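Local coordinates for Alr4995 protein (Nostoc sp., PDB 6LRF) that is a bifunctional enzyme that hydrolyses arginine to ornithine as an arginine dihydrolase and converts ornithine to proline as an ornithine cyclodeaminase, at residues T250-F255 with G259-C264; C218-V221 with I226-M229; Y386-R391 with G406-T411. All coordinates share one frame; numbering follows the deposited sequence.

Contact 1: residues T250-F255 with G259-C264; sequences TPLTEF and GGAAKC
A backbone hydrogen bond joins Phe255 and Gly260, from Gly260 N to Phe255 O at 3.1 Å. The bond is nearly straight at the hydrogen (165°), although the N-H comes in from above the carbonyl plane, 36° out of it. It is part of a Schellman motif that closes the short helix 253-256. Gly259, with positive phi, is the C-prime residue at which the chain leaves helical geometry. The turn also brings together Phe255 O and Gly260 O at 2.9 Å, two acceptors that cannot bond to each other, probably a mildly unfavourable approach imposed by the turn.

The apolar part is carried by one branch of Leu252. Its CD1 methyl comes over the peptide link between Ala261 and Ala262, 3.4 Å from Ala262 N, and reaches Ala262 CB at 3.7 Å. Phe255 takes part through the root of its side chain, CB lying 3.5 Å from Gly260 O. With CG anti to the carbonyl carbon (chi1 -68°), the ring is carried away from the loop, where it meets Tyr15 and rests on Ala37 and Trp41 of helix 34-49.

Polar ties outside the pair fix both sides of the turn: Glu254 forms salt bridges with Arg36 and Lys257, and Gly259 O receives a hydrogen bond from the hydroxyl of Tyr167. In this buried part of the guanidine-modifying domain, the Schellman turn, with its Gly260 N to Phe255 O bond, therefore reverses the chain at the helix end, while a leucine methyl packs over the Ala261-Ala262 peptide and against Ala262 CB.

Contact 2: residues C218-V221 with I226-M229; sequences CNTV and IVIM
The flat groups that meet between Val221 and Ile228 are their own peptides, joined in a hydrogen-bonded antiparallel pair. Val221 N donates a hydrogen bond to Ile228 O at 2.9 Å, and Ile228 N one to Val221 O at 2.8 Å, each N-H lying in the plane of the carbonyl it meets. Val221 O also receives a CA-H contact from Val227 CA at 3.2 Å. On one face of this small sheet, Val221 CB and Ile228 CB lie 4.3 Å apart, and both side chains turn to helix 34-49, where Leu48 touches both.

On the other face Thr220 works with both branches. Its chi1 of -80° sets OG1 anti to the carbonyl carbon and sends CG2 across to Val227 CB at 3.6 Å. Thr220 OG1 lies 3.3 Å from CB of Met229, a selenomethionine here, while its hydrogen-bond partner is Ala217 O. The Asn219 amide is gripped at both ends, ND2 by Asp170 O and OD1 by Cys264 N, and its residue centres an inverse gamma turn that leads into the strand.

The pair forms the base of a tight beta hairpin, strands 221-223 and 226-229, in a three-stranded mixed sheet of the GME-family domain. Its chemistry implies a division of labour: two in-plane backbone hydrogen bonds set the register, and apolar branches pack on both faces, with the buried Thr220 hydroxyl bonded to Ala217 O.

Contact 3: residues Y386-R391 with G406-T411; sequences YPTEVR and GAIAIT
Val390 and Ile410 make the close part of this contact, Val390 CG2 meeting Ile410 CD1 at 3.9 Å, the two side chains running antiparallel alongside each other. Ile410 reaches that methyl through a bent chain (chi2 -62°), whereas Val390 offers the branch that sits between its backbone N and carbonyl carbon. Toward Ile408 the fit is looser: Ile408 CD1 stands 4.2 Å from Val390 CG1 and 4.3 Å from Thr388 CG2. No hydrogen bond spans the segments.

Strands 388-391 and 407-411 belong to one seven-stranded mixed sheet but are not neighbours in it; strands 395-400 and 416-422 lie between them. Their axes pass 10.2 Å apart and cross at -49°, which is consistent with a strongly curled, barrel-like sheet whose concave face brings these side chains together. Ile434 touches Val390, Ile408 and Ile410, and Ala419 touches Val390 and Ile410, filling the same interior.

The hydroxyl of Thr388 turns back along its own segment, OG1 donating to Tyr386 O at 2.7 Å. Glu389 points away from strand 407-411 and forms a salt bridge with Arg441. At the ends of the segment, partly exposed Arg391 pairs with Glu362 and Asp364, and Tyr386, also partly exposed, makes a cation-pi contact with Arg444 and packs on Ala648 of a second subunit.

How the contacts relate
Contacts 1 and 2 are neighbours in the guanidine-modifying domain, their centres 10 Å apart, and both draw on helix 34-49 for cover. They also touch directly: Thr250 N lies 3.0 Å from Met229 O, a probable hydrogen bond. Contact 3 lies in a different family region, the ArgZ-like C-terminal part, on the opposite side of the chain's centre, about 56 Å from contact 1 and 54 Å from contact 2, centre to centre. The touching residues of contacts 1 and 3 are all buried, as are nearly all of contact 2, yet backbone bonding dominates in contact 2, a helix-end turn shapes contact 1, and contact 3 is purely apolar across the inside of a curled sheet. Only contact 3 has another subunit within reach.

Contact 1: residues T250-F255 with G259-C264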
loop_
_atom_site.group_PDB
_atom_site.type_symbol
_atom_site.label_atom_id
_atom_site.label_comp_id
_atom_site.label_asym_id
_atom_site.label_seq_id
_atom_site.Cartn_x
_atom_site.Cartn_y
_atom_site.Cartn_z
ATOM N N THR B 250 35.863 -37.274 7.518
ATOM C CA THR B 250 36.061 -37.642 8.919
ATOM C C THR B 250 35.254 -36.661 9.761
ATOM O O THR B 250 35.397 -35.443 9.613
ATOM C CB THR B 250 37.570 -37.639 9.358
ATOM O OG1 THR B 250 37.669 -37.836 10.778
ATOM C CG2 THR B 250 38.276 -36.329 8.973
ATOM N N PRO B 251 34.380 -37.185 10.631
ATOM C CA PRO B 251 33.516 -36.304 11.420
ATOM C C PRO B 251 34.329 -35.372 12.312
ATOM O O PRO B 251 35.266 -35.832 12.977
ATOM C CB PRO B 251 32.677 -37.283 12.254
ATOM C CG PRO B 251 33.498 -38.510 12.337
ATOM C CD PRO B 251 34.237 -38.597 11.023
ATOM N N LEU B 252 33.978 -34.084 12.295
ATOM C CA LEU B 252 34.638 -33.059 13.104
ATOM C C LEU B 252 33.596 -32.123 13.694
ATOM O O LEU B 252 33.863 -30.941 13.916
ATOM C CB LEU B 252 35.645 -32.257 12.269
ATOM C CG LEU B 252 36.897 -32.978 11.768
ATOM C CD1 LEU B 252 37.487 -32.248 10.570
ATOM C CD2 LEU B 252 37.933 -33.104 12.880
ATOM N N THR B 253 32.405 -32.661 13.946
ATOM C CA THR B 253 31.266 -31.859 14.405
ATOM C C THR B 253 31.519 -31.149 15.735
ATOM O O THR B 253 30.956 -30.086 15.989
ATOM C CB THR B 253 29.987 -32.728 14.548
ATOM O OG1 THR B 253 30.208 -33.771 15.511
ATOM C CG2 THR B 253 29.594 -33.344 13.197
ATOM N N GLU B 254 32.371 -31.726 16.576
ATOM C CA GLU B 254 32.671 -31.122 17.875
ATOM C C GLU B 254 33.488 -29.838 17.726
ATOM O O GLU B 254 33.525 -29.000 18.629
ATOM C CB GLU B 254 33.420 -32.117 18.767
ATOM C CG GLU B 254 33.134 -31.958 20.247
ATOM C CD GLU B 254 31.656 -32.130 20.579
ATOM O OE1 GLU B 254 30.945 -32.855 19.840
ATOM O OE2 GLU B 254 31.204 -31.534 21.583
ATOM N N PHE B 255 34.154 -29.679 16.587
ATOM C CA PHE B 255 34.939 -28.472 16.385
ATOM C C PHE B 255 34.145 -27.476 15.563
ATOM O O PHE B 255 34.413 -26.272 15.619
ATOM C CB PHE B 255 36.287 -28.797 15.736
ATOM C CG PHE B 255 37.197 -29.572 16.636
ATOM C CD1 PHE B 255 37.917 -28.929 17.635
ATOM C CD2 PHE B 255 37.303 -30.954 16.516
ATOM C CE1 PHE B 255 38.753 -29.650 18.489
ATOM C CE2 PHE B 255 38.130 -31.677 17.368
ATOM C CZ PHE B 255 38.856 -31.020 18.354
ATOM N N GLY B 259 33.428 -23.181 15.497
ATOM C CA GLY B 259 33.512 -22.497 14.221
ATOM C C GLY B 259 34.717 -22.871 13.373
ATOM O O GLY B 259 35.150 -22.075 12.529
ATOM N N GLY B 260 35.254 -24.074 13.582
ATOM C CA GLY B 260 36.363 -24.566 12.776
ATOM C C GLY B 260 36.250 -26.031 12.395
ATOM O O GLY B 260 35.497 -26.778 13.006
ATOM N N ALA B 261 36.981 -26.446 11.366
ATOM C CA ALA B 261 36.987 -27.857 10.973
ATOM C C ALA B 261 38.396 -28.302 10.579
ATOM O O ALA B 261 39.379 -27.893 11.203
ATOM C CB ALA B 261 36.001 -28.115 9.830
ATOM N N ALA B 262 38.490 -29.129 9.542
ATOM C CA ALA B 262 39.754 -29.785 9.199
ATOM C C ALA B 262 40.886 -28.783 8.945
ATOM O O ALA B 262 41.897 -28.805 9.641
ATOM C CB ALA B 262 39.565 -30.687 7.994
ATOM N N LYS B 263 40.708 -27.903 7.965
ATOM C CA LYS B 263 41.750 -26.948 7.608
ATOM C C LYS B 263 42.134 -26.055 8.803
ATOM O O LYS B 263 43.305 -25.711 8.964
ATOM C CB LYS B 263 41.289 -26.097 6.413
ATOM C CG LYS B 263 42.277 -25.038 5.914
ATOM C CD LYS B 263 43.451 -25.645 5.147
ATOM C CE LYS B 263 43.968 -24.685 4.071
ATOM N NZ LYS B 263 43.255 -24.874 2.778
ATOM N N CYS B 264 41.156 -25.697 9.642
ATOM C CA CYS B 264 41.405 -24.838 10.802
ATOM C C CYS B 264 42.314 -25.512 11.816
ATOM O O CYS B 264 43.066 -24.845 12.524
ATOM C CB CYS B 264 40.093 -24.449 11.496
ATOM S SG CYS B 264 39.170 -23.116 10.699
#

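Contact 2: residues C218-V221 with I226-M229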
loop_
_atom_site.group_PDB
_atom_site.type_symbol
_atom_site.label_atom_id
_atom_site.label_comp_id
_atom_site.label_asym_id
_atom_site.label_seq_id
_atom_site.Cartn_x
_atom_site.Cartn_y
_atom_site.Cartn_z
ATOM N N CYS B 218 34.735 -26.050 2.474
ATOM C CA CYS B 218 35.891 -25.294 2.004
ATOM C C CYS B 218 37.062 -25.407 2.960
ATOM O O CYS B 218 38.219 -25.159 2.583
ATOM C CB CYS B 218 35.522 -23.830 1.813
ATOM S SG CYS B 218 34.518 -23.581 0.360
ATOM N N ASN B 219 36.742 -25.777 4.198
ATOM C CA ASN B 219 37.730 -25.973 5.256
ATOM C C ASN B 219 38.398 -27.345 5.122
ATOM O O ASN B 219 38.289 -28.209 5.989
ATOM C CB ASN B 219 37.066 -25.820 6.618
ATOM C CG ASN B 219 37.991 -25.244 7.651
ATOM O OD1 ASN B 219 38.302 -25.900 8.658
ATOM N ND2 ASN B 219 38.450 -24.010 7.417
ATOM N N THR B 220 39.119 -27.501 4.020
ATOM C CA THR B 220 39.623 -28.778 3.565
ATOM C C THR B 220 41.142 -28.810 3.543
ATOM O O THR B 220 41.784 -27.848 3.098
ATOM C CB THR B 220 39.096 -29.078 2.157
ATOM O OG1 THR B 220 37.757 -29.568 2.257
ATOM C CG2 THR B 220 39.968 -30.105 1.444
ATOM N N VAL B 221 41.711 -29.910 4.034
ATOM C CA VAL B 221 43.147 -30.142 3.937
ATOM C C VAL B 221 43.459 -30.840 2.620
ATOM O O VAL B 221 42.831 -31.838 2.267
ATOM C CB VAL B 221 43.659 -30.968 5.122
ATOM C CG1 VAL B 221 45.158 -31.172 5.021
ATOM C CG2 VAL B 221 43.315 -30.263 6.424
ATOM N N ILE B 226 44.855 -35.824 -2.391
ATOM C CA ILE B 226 43.932 -36.108 -1.303
ATOM C C ILE B 226 43.283 -34.816 -0.809
ATOM O O ILE B 226 43.952 -33.782 -0.692
ATOM C CB ILE B 226 44.631 -36.788 -0.118
ATOM C CG1 ILE B 226 45.556 -37.904 -0.607
ATOM C CG2 ILE B 226 43.609 -37.275 0.898
ATOM C CD1 ILE B 226 44.929 -38.868 -1.579
ATOM N N VAL B 227 41.981 -34.871 -0.540
ATOM C CA VAL B 227 41.316 -33.782 0.163
ATOM C C VAL B 227 40.559 -34.336 1.360
ATOM O O VAL B 227 39.665 -35.169 1.221
ATOM C CB VAL B 227 40.368 -32.978 -0.761
ATOM C CG1 VAL B 227 41.185 -32.078 -1.670
ATOM C CG2 VAL B 227 39.467 -33.900 -1.583
ATOM N N ILE B 228 40.958 -33.891 2.546
ATOM C CA ILE B 228 40.325 -34.318 3.785
ATOM C C ILE B 228 39.398 -33.224 4.282
ATOM O O ILE B 228 39.728 -32.034 4.208
ATOM C CB ILE B 228 41.356 -34.633 4.875
ATOM C CG1 ILE B 228 42.418 -35.598 4.345
ATOM C CG2 ILE B 228 40.673 -35.207 6.104
ATOM C CD1 ILE B 228 43.668 -35.659 5.212
HETATM N N MSE B 229 38.243 -33.622 4.802
HETATM C CA MSE B 229 37.255 -32.655 5.251
HETATM C C MSE B 229 36.203 -33.274 6.143
HETATM O O MSE B 229 36.191 -34.482 6.360
HETATM C CB MSE B 229 36.579 -32.014 4.047
HETATM C CG MSE B 229 36.283 -33.010 2.935
HETATM SE SE MSE B 229 35.157 -32.175 1.598
HETATM C CE MSE B 229 33.763 -31.554 2.814
#

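Contact 3: residues Y386-R391 with G406-T411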
loop_
_atom_site.group_PDB
_atom_site.type_symbol
_atom_site.label_atom_id
_atom_site.label_comp_id
_atom_site.label_asym_id
_atom_site.label_seq_id
_atom_site.Cartn_x
_atom_site.Cartn_y
_atom_site.Cartn_z
ATOM N N TYR B 386 26.068 18.375 -7.624
ATOM C CA TYR B 386 26.608 19.443 -6.775
ATOM C C TYR B 386 27.627 20.324 -7.466
ATOM O O TYR B 386 28.349 19.849 -8.345
ATOM C CB TYR B 386 27.225 18.834 -5.517
ATOM C CG TYR B 386 26.189 18.151 -4.686
ATOM C CD1 TYR B 386 25.241 18.895 -3.990
ATOM C CD2 TYR B 386 26.127 16.764 -4.622
ATOM C CE1 TYR B 386 24.267 18.280 -3.241
ATOM C CE2 TYR B 386 25.157 16.136 -3.869
ATOM C CZ TYR B 386 24.228 16.900 -3.178
ATOM O OH TYR B 386 23.250 16.279 -2.427
ATOM N N PRO B 387 27.703 21.613 -7.061
ATOM C CA PRO B 387 28.681 22.552 -7.625
ATOM C C PRO B 387 30.090 22.022 -7.423
ATOM O O PRO B 387 30.434 21.610 -6.315
ATOM C CB PRO B 387 28.465 23.846 -6.822
ATOM C CG PRO B 387 27.156 23.693 -6.165
ATOM C CD PRO B 387 26.952 22.221 -5.947
ATOM N N THR B 388 30.877 22.043 -8.495
ATOM C CA THR B 388 32.104 21.272 -8.589
ATOM C C THR B 388 33.208 22.144 -9.168
ATOM O O THR B 388 32.953 22.937 -10.076
ATOM C CB THR B 388 31.894 20.009 -9.471
ATOM O OG1 THR B 388 30.897 19.161 -8.880
ATOM C CG2 THR B 388 33.198 19.207 -9.660
ATOM N N GLU B 389 34.420 22.019 -8.625
ATOM C CA GLU B 389 35.602 22.676 -9.189
ATOM C C GLU B 389 36.633 21.615 -9.578
ATOM O O GLU B 389 36.717 20.568 -8.932
ATOM C CB GLU B 389 36.207 23.673 -8.192
ATOM C CG GLU B 389 35.452 24.994 -8.054
ATOM C CD GLU B 389 35.949 25.870 -6.888
ATOM O OE1 GLU B 389 36.837 25.434 -6.121
ATOM O OE2 GLU B 389 35.444 27.004 -6.733
ATOM N N VAL B 390 37.397 21.875 -10.642
ATOM C CA VAL B 390 38.463 20.969 -11.079
ATOM C C VAL B 390 39.800 21.721 -11.259
ATOM O O VAL B 390 39.813 22.899 -11.615
ATOM C CB VAL B 390 38.076 20.257 -12.387
ATOM C CG1 VAL B 390 36.788 19.454 -12.186
ATOM C CG2 VAL B 390 37.851 21.263 -13.493
ATOM N N ARG B 391 40.920 21.046 -10.999
ATOM C CA ARG B 391 42.237 21.706 -10.997
ATOM C C ARG B 391 42.965 21.456 -12.315
ATOM O O ARG B 391 43.312 20.317 -12.640
ATOM C CB ARG B 391 43.090 21.216 -9.822
ATOM C CG ARG B 391 44.234 22.166 -9.381
ATOM C CD ARG B 391 44.955 21.554 -8.176
ATOM N NE ARG B 391 46.075 22.340 -7.656
ATOM C CZ ARG B 391 47.356 22.102 -7.942
ATOM N NH1 ARG B 391 47.687 21.126 -8.774
ATOM N NH2 ARG B 391 48.312 22.850 -7.409
ATOM N N GLY B 406 27.088 12.969 -15.882
ATOM C CA GLY B 406 27.789 13.454 -17.060
ATOM C C GLY B 406 29.280 13.205 -16.955
ATOM O O GLY B 406 29.752 12.658 -15.946
ATOM N N ALA B 407 30.009 13.590 -18.001
ATOM C CA ALA B 407 31.453 13.693 -17.931
ATOM C C ALA B 407 31.830 15.168 -17.857
ATOM O O ALA B 407 31.027 16.044 -18.165
ATOM C CB ALA B 407 32.106 13.019 -19.139
ATOM N N ILE B 408 33.053 15.458 -17.446
ATOM C CA ILE B 408 33.481 16.851 -17.400
ATOM C C ILE B 408 34.523 17.092 -18.483
ATOM O O ILE B 408 35.604 16.507 -18.456
ATOM C CB ILE B 408 34.033 17.213 -16.022
ATOM C CG1 ILE B 408 32.953 16.966 -14.959
ATOM C CG2 ILE B 408 34.491 18.667 -15.976
ATOM C CD1 ILE B 408 33.393 17.339 -13.559
ATOM N N ALA B 409 34.176 17.937 -19.451
ATOM C CA ALA B 409 35.061 18.242 -20.567
ATOM C C ALA B 409 35.778 19.563 -20.297
ATOM O O ALA B 409 35.200 20.504 -19.766
ATOM C CB ALA B 409 34.274 18.305 -21.880
ATOM N N ILE B 410 37.053 19.614 -20.653
ATOM C CA ILE B 410 37.895 20.768 -20.391
ATOM C C ILE B 410 38.375 21.270 -21.727
ATOM O O ILE B 410 38.877 20.489 -22.541
ATOM C CB ILE B 410 39.139 20.429 -19.517
ATOM C CG1 ILE B 410 38.731 19.697 -18.243
ATOM C CG2 ILE B 410 39.934 21.703 -19.181
ATOM C CD1 ILE B 410 37.815 20.527 -17.349
ATOM N N THR B 411 38.235 22.565 -21.957
ATOM C CA THR B 411 38.768 23.137 -23.175
ATOM C C THR B 411 39.372 24.535 -22.928
ATOM O O THR B 411 38.987 25.253 -21.992
ATOM C CB THR B 411 37.676 23.166 -24.280
ATOM O OG1 THR B 411 38.207 23.774 -25.465
ATOM C CG2 THR B 411 36.465 23.928 -23.824
#